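Replication initiator A family protein (Staphylococcus aureus CA-347, PDB 4PT7) probably initiates replication of staphylococcal multiresistance plasmids by assembling at their origin, and has an N-terminal region of the helix-turn-helix clan. Local coordinates at residues I114-E117 / R118-Y121; N31-N34 / D35-I38. One frame throughout, in Å; residues are numbered along the deposited sequence.

How the contacts relate
Both contacts are helix N-termini closed by a threonine N-cap and the residue three positions on, and their centres lie about 19 Å apart without touching. Contact 1 starts helix 117-126 at the surface, near the C-terminal end of the chain. Contact 2 starts helix 34-52 and is partly buried within the RepA N-terminal region. The chemistry follows the place: D119 closes contact 1 with a carboxylate, whereas in contact 2 the sulfur of M36 does so only weakly, its side chain packing on helix 79-91. Helix 22-25 touches both, through D119 in contact 1 and through L32 and K37 in contact 2, and both contacts reach the second subunit.

Contact 1 of 2, residues I114-E117 / R118-Y121; sequences IVTE and RDIY
The carboxylate of D119 folds back over the start of its own helix and lies against the backbone N and the hydroxyl of T116. With CG beside D119's own backbone N, OD2 is turned toward the residues that lead in. T116 N gives D119 OD2 a bond of 2.7 Å with an N-H...O angle of 164°, arriving on the anti side and 19° out of the carboxylate plane. T116 OG1 adds a weak bond to D119 OD2 at 3.0 Å. With chi1 at 70°, T116 OG1 sits between the backbone N and the carbonyl carbon, close enough to the helix to accept a weak bond of 3.4 Å from D119 N. This exchange is a capping box, with T116 as N-cap. The first turn is closed by I120 N to T116 O at 2.9 Å and continued by Y121 N to E117 O at 2.8 Å.

Beside the box, V115 CG1 packs on I120 CD1 at 3.4 Å, the side chains crossing at about a right angle; K13 and Y12 of the second subunit pack on V115 and I120 respectively. V22 and T25 of helix 22-25 touch D119. A buried aspartate suits a helix start: its carboxylate takes one short, nearly straight N-H bond and a weaker hydroxyl one, and its negative charge would probably be favoured by the helix N-terminus.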
loop_
_atom_site.group_PDB
_atom_site.type_symbol
_atom_site.label_atom_id
_atom_site.label_comp_id
_atom_site.label_asym_id
_atom_site.label_seq_id
_atom_site.Cartn_x
_atom_site.Cartn_y
_atom_site.Cartn_z
ATOM N N ILE B 114 -7.481 -22.946 -12.524
ATOM C CA ILE B 114 -8.107 -23.789 -13.527
ATOM C C ILE B 114 -7.314 -23.631 -14.816
ATOM O O ILE B 114 -6.823 -22.541 -15.123
ATOM C CB ILE B 114 -9.570 -23.346 -13.793
ATOM C CG1 ILE B 114 -10.424 -23.573 -12.545
ATOM C CG2 ILE B 114 -10.147 -24.112 -14.974
ATOM C CD1 ILE B 114 -10.483 -25.023 -12.096
ATOM N N VAL B 115 -7.182 -24.716 -15.566
ATOM C CA VAL B 115 -6.459 -24.671 -16.829
ATOM C C VAL B 115 -7.329 -25.275 -17.926
ATOM O O VAL B 115 -7.824 -26.392 -17.790
ATOM C CB VAL B 115 -5.138 -25.465 -16.747
ATOM C CG1 VAL B 115 -4.348 -25.281 -18.025
ATOM C CG2 VAL B 115 -4.324 -24.990 -15.555
ATOM N N THR B 116 -7.522 -24.528 -19.008
ATOM C CA THR B 116 -8.334 -25.007 -20.128
ATOM C C THR B 116 -7.426 -25.312 -21.318
ATOM O O THR B 116 -6.227 -24.995 -21.294
ATOM C CB THR B 116 -9.355 -23.949 -20.597
ATOM O OG1 THR B 116 -8.654 -22.870 -21.233
ATOM C CG2 THR B 116 -10.155 -23.404 -19.417
ATOM N N GLU B 117 -8.005 -25.913 -22.358
ATOM C CA GLU B 117 -7.258 -26.245 -23.570
ATOM C C GLU B 117 -6.574 -25.001 -24.111
ATOM O O GLU B 117 -5.398 -25.030 -24.467
ATOM C CB GLU B 117 -8.179 -26.793 -24.660
ATOM C CG GLU B 117 -8.901 -28.079 -24.326
ATOM C CD GLU B 117 -9.713 -28.582 -25.515
ATOM O OE1 GLU B 117 -9.096 -28.980 -26.533
ATOM O OE2 GLU B 117 -10.965 -28.568 -25.439
ATOM N N ARG B 118 -7.314 -23.903 -24.183
ATOM C CA ARG B 118 -6.729 -22.674 -24.690
ATOM C C ARG B 118 -5.511 -22.276 -23.862
ATOM O O ARG B 118 -4.515 -21.818 -24.413
ATOM C CB ARG B 118 -7.758 -21.535 -24.701
ATOM C CG ARG B 118 -8.928 -21.774 -25.640
ATOM C CD ARG B 118 -9.792 -20.522 -25.834
ATOM N NE ARG B 118 -9.104 -19.474 -26.589
ATOM C CZ ARG B 118 -8.338 -18.526 -26.050
ATOM N NH1 ARG B 118 -8.150 -18.476 -24.735
ATOM N NH2 ARG B 118 -7.756 -17.625 -26.832
ATOM N N ASP B 119 -5.591 -22.451 -22.544
ATOM C CA ASP B 119 -4.465 -22.114 -21.675
ATOM C C ASP B 119 -3.266 -22.978 -22.041
ATOM O O ASP B 119 -2.145 -22.472 -22.183
ATOM C CB ASP B 119 -4.815 -22.335 -20.197
ATOM C CG ASP B 119 -5.924 -21.424 -19.716
ATOM O OD1 ASP B 119 -5.874 -20.221 -20.032
ATOM O OD2 ASP B 119 -6.837 -21.912 -19.016
ATOM N N ILE B 120 -3.512 -24.280 -22.192
ATOM C CA ILE B 120 -2.475 -25.236 -22.566
ATOM C C ILE B 120 -1.838 -24.758 -23.870
ATOM O O ILE B 120 -0.620 -24.584 -23.962
ATOM C CB ILE B 120 -3.061 -26.653 -22.818
ATOM C CG1 ILE B 120 -3.832 -27.141 -21.589
ATOM C CG2 ILE B 120 -1.931 -27.643 -23.144
ATOM C CD1 ILE B 120 -2.987 -27.321 -20.368
ATOM N N TYR B 121 -2.680 -24.548 -24.875
ATOM C CA TYR B 121 -2.223 -24.096 -26.181
ATOM C C TYR B 121 -1.365 -22.841 -26.071
ATOM O O TYR B 121 -0.237 -22.797 -26.577
ATOM C CB TYR B 121 -3.428 -23.819 -27.087
ATOM C CG TYR B 121 -3.074 -23.249 -28.446
ATOM C CD1 TYR B 121 -2.588 -24.068 -29.468
ATOM C CD2 TYR B 121 -3.216 -21.886 -28.707
ATOM C CE1 TYR B 121 -2.253 -23.540 -30.720
ATOM C CE2 TYR B 121 -2.885 -21.348 -29.946
ATOM C CZ TYR B 121 -2.404 -22.176 -30.948
ATOM O OH TYR B 121 -2.072 -21.633 -32.171
#

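Contact 2 of 2, residues N31-N34 / D35-I38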
loop_
_atom_site.group_PDB
_atom_site.type_symbol
_atom_site.label_atom_id
_atom_site.label_comp_id
_atom_site.label_asym_id
_atom_site.label_seq_id
_atom_site.Cartn_x
_atom_site.Cartn_y
_atom_site.Cartn_z
ATOM N N ASN B 31 -9.155 -10.317 -14.873
ATOM C CA ASN B 31 -9.595 -9.355 -13.861
ATOM C C ASN B 31 -8.616 -9.221 -12.694
ATOM O O ASN B 31 -8.727 -8.296 -11.887
ATOM C CB ASN B 31 -10.975 -9.751 -13.328
ATOM C CG ASN B 31 -12.071 -9.597 -14.380
ATOM O OD1 ASN B 31 -13.007 -10.434 -14.402
ATOM N ND2 ASN B 31 -11.995 -8.635 -15.182
ATOM N N LEU B 32 -7.659 -10.140 -12.602
ATOM C CA LEU B 32 -6.686 -10.092 -11.522
ATOM C C LEU B 32 -5.698 -8.953 -11.733
ATOM O O LEU B 32 -5.229 -8.714 -12.846
ATOM C CB LEU B 32 -5.902 -11.414 -11.416
ATOM C CG LEU B 32 -6.635 -12.696 -11.007
ATOM C CD1 LEU B 32 -5.608 -13.818 -10.849
ATOM C CD2 LEU B 32 -7.390 -12.488 -9.694
ATOM N N THR B 33 -5.388 -8.252 -10.653
ATOM C CA THR B 33 -4.434 -7.159 -10.702
ATOM C C THR B 33 -3.078 -7.761 -10.333
ATOM O O THR B 33 -3.006 -8.886 -9.843
ATOM C CB THR B 33 -4.784 -6.082 -9.666
ATOM O OG1 THR B 33 -4.652 -6.635 -8.350
ATOM C CG2 THR B 33 -6.223 -5.605 -9.863
ATOM N N ASN B 34 -2.004 -7.020 -10.561
ATOM C CA ASN B 34 -0.695 -7.538 -10.215
ATOM C C ASN B 34 -0.613 -7.829 -8.723
ATOM O O ASN B 34 0.023 -8.803 -8.318
ATOM C CB ASN B 34 0.408 -6.556 -10.623
ATOM C CG ASN B 34 0.581 -6.460 -12.134
ATOM O OD1 ASN B 34 0.333 -7.421 -12.863
ATOM N ND2 ASN B 34 1.032 -5.304 -12.605
ATOM N N ASP B 35 -1.254 -6.999 -7.901
ATOM C CA ASP B 35 -1.210 -7.222 -6.462
ATOM C C ASP B 35 -1.863 -8.541 -6.061
ATOM O O ASP B 35 -1.425 -9.199 -5.112
ATOM C CB ASP B 35 -1.856 -6.055 -5.707
ATOM C CG ASP B 35 -0.911 -4.874 -5.555
ATOM O OD1 ASP B 35 0.282 -5.104 -5.259
ATOM O OD2 ASP B 35 -1.358 -3.722 -5.726
ATOM N N MET B 36 -2.913 -8.915 -6.786
ATOM C CA MET B 36 -3.629 -10.157 -6.540
ATOM C C MET B 36 -2.774 -11.361 -6.949
ATOM O O MET B 36 -2.736 -12.377 -6.248
ATOM C CB MET B 36 -4.926 -10.187 -7.352
ATOM C CG MET B 36 -6.072 -9.346 -6.779
ATOM S SD MET B 36 -7.413 -9.098 -7.955
ATOM C CE MET B 36 -7.994 -7.460 -7.480
ATOM N N LYS B 37 -2.120 -11.256 -8.103
ATOM C CA LYS B 37 -1.281 -12.345 -8.585
ATOM C C LYS B 37 -0.114 -12.562 -7.625
ATOM O O LYS B 37 0.224 -13.689 -7.284
ATOM C CB LYS B 37 -0.766 -12.034 -9.994
ATOM C CG LYS B 37 -1.873 -12.023 -11.043
ATOM C CD LYS B 37 -1.358 -11.586 -12.405
ATOM C CE LYS B 37 -2.531 -11.352 -13.348
ATOM N NZ LYS B 37 -2.100 -10.855 -14.672
ATOM N N ILE B 38 0.503 -11.472 -7.188
ATOM C CA ILE B 38 1.621 -11.557 -6.266
ATOM C C ILE B 38 1.153 -12.083 -4.904
ATOM O O ILE B 38 1.747 -13.021 -4.363
ATOM C CB ILE B 38 2.310 -10.177 -6.149
ATOM C CG1 ILE B 38 3.062 -9.892 -7.455
ATOM C CG2 ILE B 38 3.249 -10.138 -4.957
ATOM C CD1 ILE B 38 3.622 -8.497 -7.575
HETATM O O HOH W 1 -4.800 -10.385 -15.388
#
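Helix 34-52 of the RepA N-terminal region begins here with a capping box formed by T33 and M36. T33 is the N-cap, its OG1 accepting a hydrogen bond from M36 N at 3.3 Å. A chi1 of 65° places that hydroxyl oxygen between the backbone N and the carbonyl carbon, facing the first turn, while the methyl CG2 is left beside the backbone N. The return bond is unusual in its acceptor: T33 N points at M36 SD, 3.5 Å away and nearly straight at 166°, but weak, as expected of a thioether sulfur. M36 reaches back with its chain bent at chi3, -148°, which brings the terminal CE to 3.5 Å from T33 CG2. The same M36 SD meets L32 CD2 at 3.8 Å, so one flexible, largely apolar side chain serves both the cap and the buried apolar packing around L32. K84 and L89 of helix 79-91 pack on M36, and F23 and L94 on L32.

K37 N closes the first turn on T33 O at 3.1 Å. The extended K37 side chain crosses L32 at a slant, CE lying 3.9 Å from L32 CB, while K37 NZ donates to a water at 2.8 Å. The water in turn donates to L32 O at 3.1 Å, and NZ also bonds to F23 O, so the ammonium ties the loop chain and helix 22-25 to the helix start. Further round, D35 forms a salt bridge with K81, and N34 and I38 pack against I38 and N34 of the second subunit. The arrangement is a helix N-terminus with a threonine N-cap, its capping box closed by a weak N-H...S bond where a carboxylate is more familiar.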